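Local coordinates for protein tRNA (uracil(54)-C(5))-methyltransferase (Pyrococcus abyssi, PDB 2JJQ) that methylates carbon 5 of uridine 54 in tRNA, using S-adenosyl-L-methionine as methyl donor and releasing S-adenosyl-L-homocysteine, at residues Asn280-Val285 / Val301-Ile306; Glu290-Leu295 / Arg311-Lys316; Ile294-Ser299 / Thr356-Pro361; Val381-Ser386 / Glu419-Leu424. All coordinates share one frame; numbering follows the deposited sequence.

Contact 1: Asn280-Val285 / Val301-Ile306; sequences NLVRKV and VGTFGI. With SAH (S-adenosyl-L-homocysteine), chain B.
Leu281 brings its branch point to the edge of the Phe304 ring: CG lies in the ring plane, 3.7 Å from Phe304 CE1. Its chi1 of 178° carries CG across from the backbone N and toward the second helix. One residue later, Val282 spends its CG1 methyl on the opening turn of that helix, 3.7 Å from Thr303 CG2. These two side chains cross at about a right angle, and the same methyl nears the Phe304 ring obliquely. A turn after Leu281, Val285 points at the partner helix and sets CG2 over one ring face, a CH-pi contact of 4.1 Å to the Phe304 centroid. Over the opposite face lies OXT of SAH, so the ring divides aliphatic packing from the ligand carboxylate. Thr303 also works on two fronts: CG2 touches Val282, while OG1 donates a hydrogen bond of 2.9 Å to SAH OXT. Gly302 is the N-cap of this helix, part of a glycine-rich turn consistent with the cofactor-binding loop of class I methyltransferases. Helix 275-288 in turn leans on strand 419-424, where Leu281 and Val285 both touch Val421, while Val301 and Ile306 pack on helix 322-335.

Contact 2: Glu290-Leu295 / Arg311-Lys316; sequences EGEKIL and RGFNVK
A beta-alpha-beta unit (strand 293-297, helix 303-310, strand 314-319) is closed here, where Lys293, Ile294 and Leu295 pair in parallel with Asn314, Val315 and Lys316. Three backbone bonds tie the strands: Asn314 N to Glu292 O at 2.8 Å, Ile294 N to Asn314 O at 2.8 Å, and Lys316 N to Ile294 O at 3.1 Å. Just before the pairing starts, Gly312 ends the helix in a Schellman motif and leads into Phe313, just ahead of the strand. With chi1 at -67°, the Phe313 ring presents its edge to the carbonyl oxygens of Gly291 and Glu292, Gly291 O standing 3.3 Å from Phe313 CE1. Ile294 approaches the same ring obliquely, CG1 lying 3.6 Å from Phe313 CD1. On the face that carries Lys293, Leu295, Asn314 and Lys316, Lys293 and Asn314 run side by side, and the end of Leu295 turns toward the partner strand so that CD1 comes 3.4 Å from Lys316 O. Helix 303-310 covers the face of Ile294 and Val315 through Leu308, which also meets Phe313; the far edge of strand 293-297 is taken by strand 356-359.

Contact 3: Ile294-Ser299 / Thr356-Pro361; sequences ILDMYS and TVIVDP. With SAH (S-adenosyl-L-homocysteine), chain B.
Tyr298 and Pro361 meet because a chi1 of -50° places the Tyr298 ring opposite its own carbonyl carbon, with one face against the proline. Pro361 CA then sits over the ring centre, a CH-pi contact of 3.6 Å to the Tyr298 centroid. Met297, bent at chi2 (52°), folds CE over the other face, 4.1 Å above the plane. The ring is thus sandwiched, with Val359 CB and the adenine atom C4 of SAH at its edge and its hydroxyl hydrogen-bonded to Asp346. Asp360 has CG swung away from its backbone N (chi1 -167°), which carries OD2 to 2.9 Å from SAH N. That amino group gives a second bond to Tyr298 O, at 3.1 Å. Behind the pocket the parallel strands are joined by Leu295 N to Thr356 O, Ile358 N to Leu295 O at 2.7 Å, and Met297 N to Ile358 O; the fourth link, Asp360 N to Met297 O at 3.4 Å, is weak, where both strands end. Ile294 CG2 packs on Ile358 CD1. A carboxylate and a carbonyl oxygen gripping one amino group would probably favour its ammonium form, and Asp360 O, buried without a polar partner, may add some negative potential beside the SAH sulfur.

Contact 4: Val381-Ser386 / Glu419-Leu424; sequences VIVYVS and ELVAKL
Glu419 and Val385 meet at one end of an antiparallel strand pair, and the glutamate can be followed outward. CB leaves roughly at right angles to the run of its own strand; chi1 of -176° and a bend at chi2 (90°) then bring the end of the side chain toward Val385 and Ser386. CG comes to 4.2 Å from Val385 CG1 and CD to 3.8 Å from the same methyl. At the tip the two oxygens part: OE2 presses on Val385 CG1 at 3.1 Å, a tight approach, whereas OE1 faces the Ser386 backbone, 3.8 Å from Ser386 C. Glu419 is the predicted proton acceptor, and its side chain also touches Cys387, the predicted nucleophile, which directly follows Ser386.

Six backbone bonds lock the register, two at each of the hydrogen-bonded pairs Ile382-Leu424, Tyr384-Ala422 and Ser386-Leu420. The shortest, Leu420 N to Ser386 O at 2.6 Å, is made by the residue that follows the glutamate. Val383 CG1 packs on Val421 CG1 at 4.0 Å. At the far end Lys423 runs extended over Val381, its CG 3.8 Å from Val381 CG1, before NZ reaches a salt bridge with Glu290. Helix 275-288 covers the valine face through Leu281 and Leu288. Helix 389-398 covers the face of Tyr384, Ser386 and Ala422, Phe392 meeting Tyr384 edge to face. In the sheet, the pair is flanked by strand 356-359 beside Val381-Ser386 and strand 403-409 beside Glu419-Leu424.

Contacts 2, 3 and 4 follow one another across a single sheet, and contact 1 packs helices upon it. Contacts 2 and 3 share Ile294 and Leu295 on strand 293-297, while Val359 N to Val383 O at 2.8 Å joins contact 3 to contact 4. Contacts 1 and 3 both hold SAH; Asp296 OD2 accepts from Gly305 N at 2.8 Å, tying strand 293-297 to the first turn of helix 303-310, and Phe304 CE2 lies 3.4 Å from Asp360 OD2. Contact 1 also reaches the predicted catalytic glutamate of contact 4, with Leu281 CD2 3.9 Å from Glu419 OE2. A salt bridge of 2.7 Å, Glu290 OE2 to Lys423 NZ, connects contacts 2 and 4, whose centres are 16 Å apart.

Contact 1: Asn280-Val285 / Val301-Ile306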
# COMPACT_ATOMS: atom_id res chain seq x y z
N ASN A 280 9.81 -6.37 8.39
CA ASN A 280 11.20 -6.01 8.01
C ASN A 280 11.40 -4.49 7.99
O ASN A 280 12.46 -3.99 8.35
CB ASN A 280 11.53 -6.58 6.65
CG ASN A 280 11.71 -8.08 6.69
OD1 ASN A 280 11.97 -8.66 7.77
ND2 ASN A 280 11.61 -8.71 5.54
N LEU A 281 10.36 -3.77 7.56
CA LEU A 281 10.45 -2.29 7.43
C LEU A 281 10.63 -1.63 8.79
O LEU A 281 11.53 -0.80 8.97
CB LEU A 281 9.17 -1.81 6.71
CG LEU A 281 9.03 -0.31 6.51
CD1 LEU A 281 10.22 0.14 5.67
CD2 LEU A 281 7.67 -0.08 5.83
N VAL A 282 9.83 -2.00 9.79
CA VAL A 282 9.99 -1.37 11.13
C VAL A 282 11.31 -1.80 11.76
O VAL A 282 11.93 -1.02 12.43
CB VAL A 282 8.81 -1.62 12.10
CG1 VAL A 282 7.54 -1.02 11.50
CG2 VAL A 282 8.55 -3.13 12.37
N ARG A 283 11.73 -3.05 11.54
CA ARG A 283 13.02 -3.50 12.09
C ARG A 283 14.13 -2.68 11.45
O ARG A 283 15.06 -2.24 12.15
CB ARG A 283 13.23 -4.97 11.79
CG ARG A 283 12.32 -5.86 12.63
CD ARG A 283 12.65 -7.33 12.23
NE ARG A 283 11.81 -8.27 12.97
CZ ARG A 283 11.86 -9.58 12.75
NH1 ARG A 283 12.71 -10.05 11.80
NH2 ARG A 283 11.08 -10.41 13.44
N LYS A 284 14.02 -2.47 10.13
CA LYS A 284 15.10 -1.77 9.40
C LYS A 284 15.21 -0.36 9.88
O LYS A 284 16.31 0.11 10.10
CB LYS A 284 14.90 -1.76 7.88
CG LYS A 284 16.10 -1.14 7.10
CD LYS A 284 17.24 -2.25 7.11
CE LYS A 284 18.54 -1.86 6.56
NZ LYS A 284 19.49 -3.02 6.87
N VAL A 285 14.07 0.34 9.99
CA VAL A 285 14.07 1.70 10.55
C VAL A 285 14.70 1.73 11.93
O VAL A 285 15.55 2.60 12.20
CB VAL A 285 12.69 2.34 10.53
CG1 VAL A 285 12.69 3.71 11.29
CG2 VAL A 285 12.21 2.49 9.01
N VAL A 301 -0.37 6.57 11.45
CA VAL A 301 -0.83 5.95 12.70
C VAL A 301 0.34 5.48 13.58
O VAL A 301 0.11 4.88 14.61
CB VAL A 301 -1.70 4.75 12.38
CG1 VAL A 301 -2.95 5.19 11.54
CG2 VAL A 301 -0.89 3.64 11.69
N GLY A 302 1.58 5.78 13.18
CA GLY A 302 2.71 5.67 14.13
C GLY A 302 3.49 4.36 13.99
O GLY A 302 4.21 3.92 14.91
N THR A 303 3.37 3.77 12.82
CA THR A 303 4.04 2.50 12.53
C THR A 303 5.48 2.52 13.03
O THR A 303 5.89 1.66 13.82
CB THR A 303 4.02 2.17 11.06
OG1 THR A 303 2.71 2.41 10.50
CG2 THR A 303 4.32 0.67 10.92
N PHE A 304 6.25 3.50 12.59
CA PHE A 304 7.66 3.57 13.03
C PHE A 304 7.78 4.02 14.47
O PHE A 304 8.47 3.43 15.26
CB PHE A 304 8.47 4.50 12.11
CG PHE A 304 8.39 4.10 10.67
CD1 PHE A 304 8.67 2.79 10.31
CD2 PHE A 304 8.11 5.01 9.68
CE1 PHE A 304 8.58 2.39 9.01
CE2 PHE A 304 8.03 4.61 8.34
CZ PHE A 304 8.24 3.31 8.01
N GLY A 305 7.11 5.13 14.79
CA GLY A 305 7.26 5.78 16.10
C GLY A 305 6.89 4.88 17.25
O GLY A 305 7.60 4.83 18.26
N ILE A 306 5.84 4.07 17.07
CA ILE A 306 5.38 3.25 18.17
C ILE A 306 6.37 2.09 18.36
O ILE A 306 6.67 1.72 19.50
CB ILE A 306 3.99 2.75 17.93
CG1 ILE A 306 3.02 3.95 17.98
CG2 ILE A 306 3.57 1.71 19.02
CD1 ILE A 306 1.70 3.64 17.33
N SAH B . 4.77 6.53 8.22
CA SAH B . 3.31 6.34 7.94
CB SAH B . 3.00 6.55 6.46
CG SAH B . 3.24 7.97 5.99
SD SAH B . 2.22 8.22 4.53
C SAH B . 2.95 4.92 8.29
O SAH B . 1.78 4.50 8.34
OXT SAH B . 3.86 4.13 8.50
C5' SAH B . 2.49 9.96 4.35
C4' SAH B . 1.80 10.73 5.49
O4' SAH B . 1.86 12.17 5.29
C3' SAH B . 0.31 10.41 5.66
O3' SAH B . 0.11 9.84 6.96
C2' SAH B . -0.39 11.78 5.47
O2' SAH B . -1.52 12.01 6.32
C1' SAH B . 0.67 12.77 5.83
N9 SAH B . 0.70 14.05 5.12
C8 SAH B . 0.38 14.29 3.83
N7 SAH B . 0.67 15.59 3.54
C5 SAH B . 1.21 16.15 4.64
C6 SAH B . 1.75 17.48 5.02
N6 SAH B . 1.73 18.46 4.08
N1 SAH B . 2.22 17.63 6.30
C2 SAH B . 2.21 16.63 7.20
N3 SAH B . 1.72 15.41 6.91
C4 SAH B . 1.24 15.13 5.68

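Contact 2: Glu290-Leu295 / Arg311-Lys316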
# COMPACT_ATOMS: atom_id res chain seq x y z
N GLU A 290 19.76 6.66 15.07
CA GLU A 290 20.84 6.83 16.04
C GLU A 290 20.40 7.75 17.17
O GLU A 290 19.63 8.68 16.97
CB GLU A 290 22.11 7.37 15.37
CG GLU A 290 22.76 6.36 14.43
CD GLU A 290 24.07 6.83 13.86
OE1 GLU A 290 24.63 7.83 14.34
OE2 GLU A 290 24.56 6.19 12.91
N GLY A 291 20.94 7.52 18.36
CA GLY A 291 20.69 8.41 19.47
C GLY A 291 19.47 7.99 20.27
O GLY A 291 19.11 6.82 20.28
N GLU A 292 18.83 8.93 20.94
CA GLU A 292 17.69 8.59 21.79
C GLU A 292 16.42 9.32 21.38
O GLU A 292 15.29 8.76 21.46
CB GLU A 292 18.00 8.99 23.22
CG GLU A 292 16.95 8.52 24.16
CD GLU A 292 16.70 6.99 24.14
OE1 GLU A 292 17.58 6.19 23.71
OE2 GLU A 292 15.62 6.59 24.60
N LYS A 293 16.60 10.58 20.98
CA LYS A 293 15.47 11.49 20.59
C LYS A 293 15.11 11.37 19.12
O LYS A 293 15.89 11.73 18.26
CB LYS A 293 15.79 12.95 20.92
CG LYS A 293 15.90 13.20 22.42
CD LYS A 293 16.31 14.63 22.71
CE LYS A 293 16.10 14.89 24.19
NZ LYS A 293 16.53 16.25 24.64
N ILE A 294 13.92 10.85 18.82
CA ILE A 294 13.55 10.55 17.44
C ILE A 294 12.35 11.36 17.07
O ILE A 294 11.41 11.43 17.87
CB ILE A 294 13.15 9.06 17.28
CG1 ILE A 294 14.19 8.10 17.89
CG2 ILE A 294 12.89 8.66 15.80
CD1 ILE A 294 15.60 8.21 17.25
N LEU A 295 12.36 11.96 15.88
CA LEU A 295 11.11 12.52 15.30
C LEU A 295 10.58 11.58 14.22
O LEU A 295 11.32 11.26 13.29
CB LEU A 295 11.35 13.89 14.67
CG LEU A 295 10.23 14.50 13.82
CD1 LEU A 295 9.01 14.75 14.68
CD2 LEU A 295 10.78 15.83 13.31
N ARG A 311 10.99 -0.12 21.55
CA ARG A 311 12.44 -0.48 21.56
C ARG A 311 13.23 0.46 22.51
O ARG A 311 14.45 0.27 22.73
CB ARG A 311 12.99 -0.35 20.13
CG ARG A 311 12.46 -1.37 19.16
CD ARG A 311 12.78 -2.79 19.62
NE ARG A 311 11.52 -3.45 19.35
CZ ARG A 311 10.68 -4.03 20.18
NH1 ARG A 311 10.95 -4.35 21.45
NH2 ARG A 311 9.56 -4.44 19.63
N GLY A 312 12.55 1.45 23.07
CA GLY A 312 13.11 2.29 24.14
C GLY A 312 13.52 3.71 23.74
O GLY A 312 14.10 4.48 24.56
N PHE A 313 13.25 4.09 22.48
CA PHE A 313 13.56 5.45 22.07
C PHE A 313 12.58 6.44 22.63
O PHE A 313 11.45 6.08 22.99
CB PHE A 313 13.57 5.57 20.52
CG PHE A 313 14.68 4.79 19.86
CD1 PHE A 313 15.93 5.40 19.61
CD2 PHE A 313 14.52 3.46 19.54
CE1 PHE A 313 16.97 4.65 19.01
CE2 PHE A 313 15.54 2.71 18.95
CZ PHE A 313 16.78 3.32 18.68
N ASN A 314 13.01 7.70 22.64
CA ASN A 314 12.18 8.83 23.01
C ASN A 314 11.55 9.43 21.72
O ASN A 314 12.24 10.00 20.91
CB ASN A 314 13.10 9.84 23.69
CG ASN A 314 12.42 11.16 24.00
OD1 ASN A 314 11.39 11.47 23.44
ND2 ASN A 314 13.03 11.96 24.85
N VAL A 315 10.24 9.27 21.52
CA VAL A 315 9.68 9.50 20.19
C VAL A 315 8.61 10.58 20.22
O VAL A 315 7.72 10.57 21.09
CB VAL A 315 8.98 8.20 19.65
CG1 VAL A 315 8.31 8.45 18.32
CG2 VAL A 315 9.99 7.05 19.56
N LYS A 316 8.70 11.50 19.27
CA LYS A 316 7.62 12.45 19.02
C LYS A 316 7.27 12.25 17.55
O LYS A 316 8.16 12.13 16.72
CB LYS A 316 8.13 13.85 19.23
CG LYS A 316 8.41 14.17 20.73
CD LYS A 316 8.78 15.64 20.87
CE LYS A 316 8.89 16.06 22.36
NZ LYS A 316 9.75 17.29 22.38

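Contact 3: Ile294-Ser299 / Thr356-Pro361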
# COMPACT_ATOMS: atom_id res chain seq x y z
N ILE A 294 13.92 10.85 18.82
CA ILE A 294 13.55 10.55 17.44
C ILE A 294 12.35 11.36 17.07
O ILE A 294 11.41 11.43 17.87
CB ILE A 294 13.15 9.06 17.28
CG1 ILE A 294 14.19 8.10 17.89
CG2 ILE A 294 12.89 8.66 15.80
CD1 ILE A 294 15.60 8.21 17.25
N LEU A 295 12.36 11.96 15.88
CA LEU A 295 11.11 12.52 15.30
C LEU A 295 10.58 11.58 14.22
O LEU A 295 11.32 11.26 13.29
CB LEU A 295 11.35 13.89 14.67
CG LEU A 295 10.23 14.50 13.82
CD1 LEU A 295 9.01 14.75 14.68
CD2 LEU A 295 10.78 15.83 13.31
N ASP A 296 9.32 11.16 14.35
CA ASP A 296 8.63 10.33 13.36
C ASP A 296 7.73 11.32 12.56
O ASP A 296 6.54 11.53 12.90
CB ASP A 296 7.80 9.22 14.06
CG ASP A 296 7.12 8.24 13.06
OD1 ASP A 296 7.52 8.26 11.85
OD2 ASP A 296 6.24 7.43 13.52
N MET A 297 8.31 11.90 11.50
CA MET A 297 7.62 12.90 10.69
C MET A 297 6.79 12.20 9.59
O MET A 297 7.28 11.26 8.96
CB MET A 297 8.64 13.92 10.13
CG MET A 297 7.95 15.09 9.33
SD MET A 297 6.65 15.87 10.32
CE MET A 297 5.65 16.67 9.07
N TYR A 298 5.58 12.70 9.34
CA TYR A 298 4.59 12.01 8.51
C TYR A 298 4.32 10.63 9.14
O TYR A 298 4.33 9.62 8.48
CB TYR A 298 5.09 11.82 7.09
CG TYR A 298 5.66 13.08 6.42
CD1 TYR A 298 4.82 14.03 5.85
CD2 TYR A 298 7.05 13.26 6.30
CE1 TYR A 298 5.34 15.16 5.24
CE2 TYR A 298 7.57 14.35 5.65
CZ TYR A 298 6.70 15.30 5.13
OH TYR A 298 7.25 16.37 4.47
N SER A 299 4.02 10.64 10.44
CA SER A 299 3.94 9.36 11.23
C SER A 299 2.77 8.50 10.83
O SER A 299 2.72 7.30 11.16
CB SER A 299 3.79 9.66 12.72
OG SER A 299 2.54 10.31 12.96
N THR A 356 17.66 11.81 15.54
CA THR A 356 17.32 11.27 14.24
C THR A 356 15.99 11.80 13.82
O THR A 356 15.10 11.90 14.65
CB THR A 356 17.26 9.71 14.28
OG1 THR A 356 18.56 9.21 14.47
CG2 THR A 356 16.77 9.15 12.94
N VAL A 357 15.82 12.14 12.54
CA VAL A 357 14.51 12.51 12.06
C VAL A 357 14.12 11.48 10.99
O VAL A 357 14.84 11.28 10.01
CB VAL A 357 14.48 13.96 11.43
CG1 VAL A 357 13.16 14.20 10.74
CG2 VAL A 357 14.70 15.04 12.51
N ILE A 358 12.95 10.86 11.14
CA ILE A 358 12.43 9.92 10.11
C ILE A 358 11.43 10.67 9.30
O ILE A 358 10.56 11.34 9.86
CB ILE A 358 11.69 8.77 10.77
CG1 ILE A 358 12.64 8.08 11.75
CG2 ILE A 358 11.18 7.76 9.71
CD1 ILE A 358 11.88 7.11 12.65
N VAL A 359 11.54 10.57 7.98
CA VAL A 359 10.49 11.17 7.12
C VAL A 359 9.92 10.14 6.18
O VAL A 359 10.66 9.40 5.56
CB VAL A 359 11.02 12.38 6.32
CG1 VAL A 359 11.38 13.55 7.28
CG2 VAL A 359 12.19 12.03 5.44
N ASP A 360 8.58 10.10 6.07
CA ASP A 360 7.91 9.15 5.17
C ASP A 360 6.87 9.98 4.43
O ASP A 360 5.71 9.85 4.69
CB ASP A 360 7.19 8.05 6.01
CG ASP A 360 6.73 6.87 5.17
OD1 ASP A 360 6.88 6.95 3.93
OD2 ASP A 360 6.18 5.89 5.77
N PRO A 361 7.32 10.87 3.55
CA PRO A 361 6.42 11.88 3.00
C PRO A 361 5.38 11.33 2.06
O PRO A 361 5.49 10.18 1.63
CB PRO A 361 7.37 12.80 2.21
CG PRO A 361 8.56 11.97 1.85
CD PRO A 361 8.71 11.04 3.08
N SAH B . 4.77 6.53 8.22
CA SAH B . 3.31 6.34 7.94
CB SAH B . 3.00 6.55 6.46
CG SAH B . 3.24 7.97 5.99
SD SAH B . 2.22 8.22 4.53
C SAH B . 2.95 4.92 8.29
O SAH B . 1.78 4.50 8.34
OXT SAH B . 3.86 4.13 8.50
C5' SAH B . 2.49 9.96 4.35
C4' SAH B . 1.80 10.73 5.49
O4' SAH B . 1.86 12.17 5.29
C3' SAH B . 0.31 10.41 5.66
O3' SAH B . 0.11 9.84 6.96
C2' SAH B . -0.39 11.78 5.47
O2' SAH B . -1.52 12.01 6.32
C1' SAH B . 0.67 12.77 5.83
N9 SAH B . 0.70 14.05 5.12
C8 SAH B . 0.38 14.29 3.83
N7 SAH B . 0.67 15.59 3.54
C5 SAH B . 1.21 16.15 4.64
C6 SAH B . 1.75 17.48 5.02
N6 SAH B . 1.73 18.46 4.08
N1 SAH B . 2.22 17.63 6.30
C2 SAH B . 2.21 16.63 7.20
N3 SAH B . 1.72 15.41 6.91
C4 SAH B . 1.24 15.13 5.68

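Contact 4: Val381-Ser386 / Glu419-Leu424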
# COMPACT_ATOMS: atom_id res chain seq x y z
N VAL A 381 21.16 12.21 11.97
CA VAL A 381 20.72 11.18 11.05
C VAL A 381 19.32 11.54 10.52
O VAL A 381 18.44 11.95 11.27
CB VAL A 381 20.68 9.77 11.68
CG1 VAL A 381 20.07 8.75 10.66
CG2 VAL A 381 22.09 9.32 12.08
N ILE A 382 19.15 11.41 9.21
CA ILE A 382 17.81 11.40 8.65
C ILE A 382 17.52 10.02 8.09
O ILE A 382 18.33 9.46 7.34
CB ILE A 382 17.61 12.48 7.53
CG1 ILE A 382 17.75 13.87 8.13
CG2 ILE A 382 16.25 12.27 6.89
CD1 ILE A 382 17.87 15.01 7.04
N VAL A 383 16.36 9.45 8.42
CA VAL A 383 15.94 8.18 7.76
C VAL A 383 14.76 8.50 6.85
O VAL A 383 13.75 8.96 7.31
CB VAL A 383 15.52 7.05 8.82
CG1 VAL A 383 15.01 5.81 8.07
CG2 VAL A 383 16.69 6.70 9.74
N TYR A 384 14.91 8.29 5.55
CA TYR A 384 13.93 8.70 4.57
C TYR A 384 13.32 7.40 4.01
O TYR A 384 14.05 6.56 3.48
CB TYR A 384 14.61 9.53 3.48
CG TYR A 384 13.70 10.27 2.49
CD1 TYR A 384 14.04 11.55 2.02
CD2 TYR A 384 12.50 9.70 2.04
CE1 TYR A 384 13.24 12.25 1.07
CE2 TYR A 384 11.70 10.38 1.07
CZ TYR A 384 12.07 11.67 0.63
OH TYR A 384 11.26 12.31 -0.30
N VAL A 385 12.02 7.22 4.20
CA VAL A 385 11.29 6.07 3.66
C VAL A 385 10.41 6.56 2.53
O VAL A 385 9.74 7.58 2.67
CB VAL A 385 10.41 5.48 4.80
CG1 VAL A 385 9.55 4.34 4.31
CG2 VAL A 385 11.31 5.04 5.96
N SER A 386 10.43 5.85 1.40
CA SER A 386 9.75 6.35 0.20
C SER A 386 9.38 5.20 -0.71
O SER A 386 10.22 4.33 -0.96
CB SER A 386 10.69 7.27 -0.60
OG SER A 386 10.09 7.79 -1.78
N GLU A 419 9.57 -0.08 -1.90
CA GLU A 419 9.74 0.81 -0.75
C GLU A 419 11.21 1.00 -0.40
O GLU A 419 11.88 0.07 0.02
CB GLU A 419 9.05 0.24 0.46
CG GLU A 419 9.10 1.15 1.68
CD GLU A 419 7.92 2.09 1.75
OE1 GLU A 419 7.33 2.37 0.68
OE2 GLU A 419 7.53 2.49 2.87
N LEU A 420 11.73 2.21 -0.48
CA LEU A 420 13.16 2.41 -0.19
C LEU A 420 13.27 2.87 1.25
O LEU A 420 12.37 3.56 1.76
CB LEU A 420 13.68 3.56 -1.03
CG LEU A 420 14.02 3.33 -2.47
CD1 LEU A 420 14.22 4.78 -3.02
CD2 LEU A 420 15.36 2.57 -2.44
N VAL A 421 14.40 2.56 1.91
CA VAL A 421 14.63 3.07 3.26
C VAL A 421 16.08 3.53 3.20
O VAL A 421 17.00 2.71 2.98
CB VAL A 421 14.44 1.99 4.38
CG1 VAL A 421 14.68 2.60 5.76
CG2 VAL A 421 13.05 1.32 4.29
N ALA A 422 16.29 4.84 3.36
CA ALA A 422 17.64 5.37 3.28
C ALA A 422 18.06 6.07 4.57
O ALA A 422 17.28 6.84 5.15
CB ALA A 422 17.74 6.35 2.11
N LYS A 423 19.28 5.78 5.02
CA LYS A 423 19.87 6.50 6.12
C LYS A 423 20.83 7.57 5.54
O LYS A 423 21.77 7.24 4.80
CB LYS A 423 20.67 5.52 6.97
CG LYS A 423 21.36 6.21 8.12
CD LYS A 423 22.13 5.21 8.90
CE LYS A 423 22.64 5.84 10.18
NZ LYS A 423 23.05 4.81 11.17
N LEU A 424 20.58 8.81 5.90
CA LEU A 424 21.30 9.99 5.37
C LEU A 424 22.08 10.62 6.51
O LEU A 424 21.52 10.78 7.62
CB LEU A 424 20.30 11.04 4.88
CG LEU A 424 19.21 10.53 3.94
CD1 LEU A 424 18.30 11.70 3.53
CD2 LEU A 424 19.88 9.80 2.77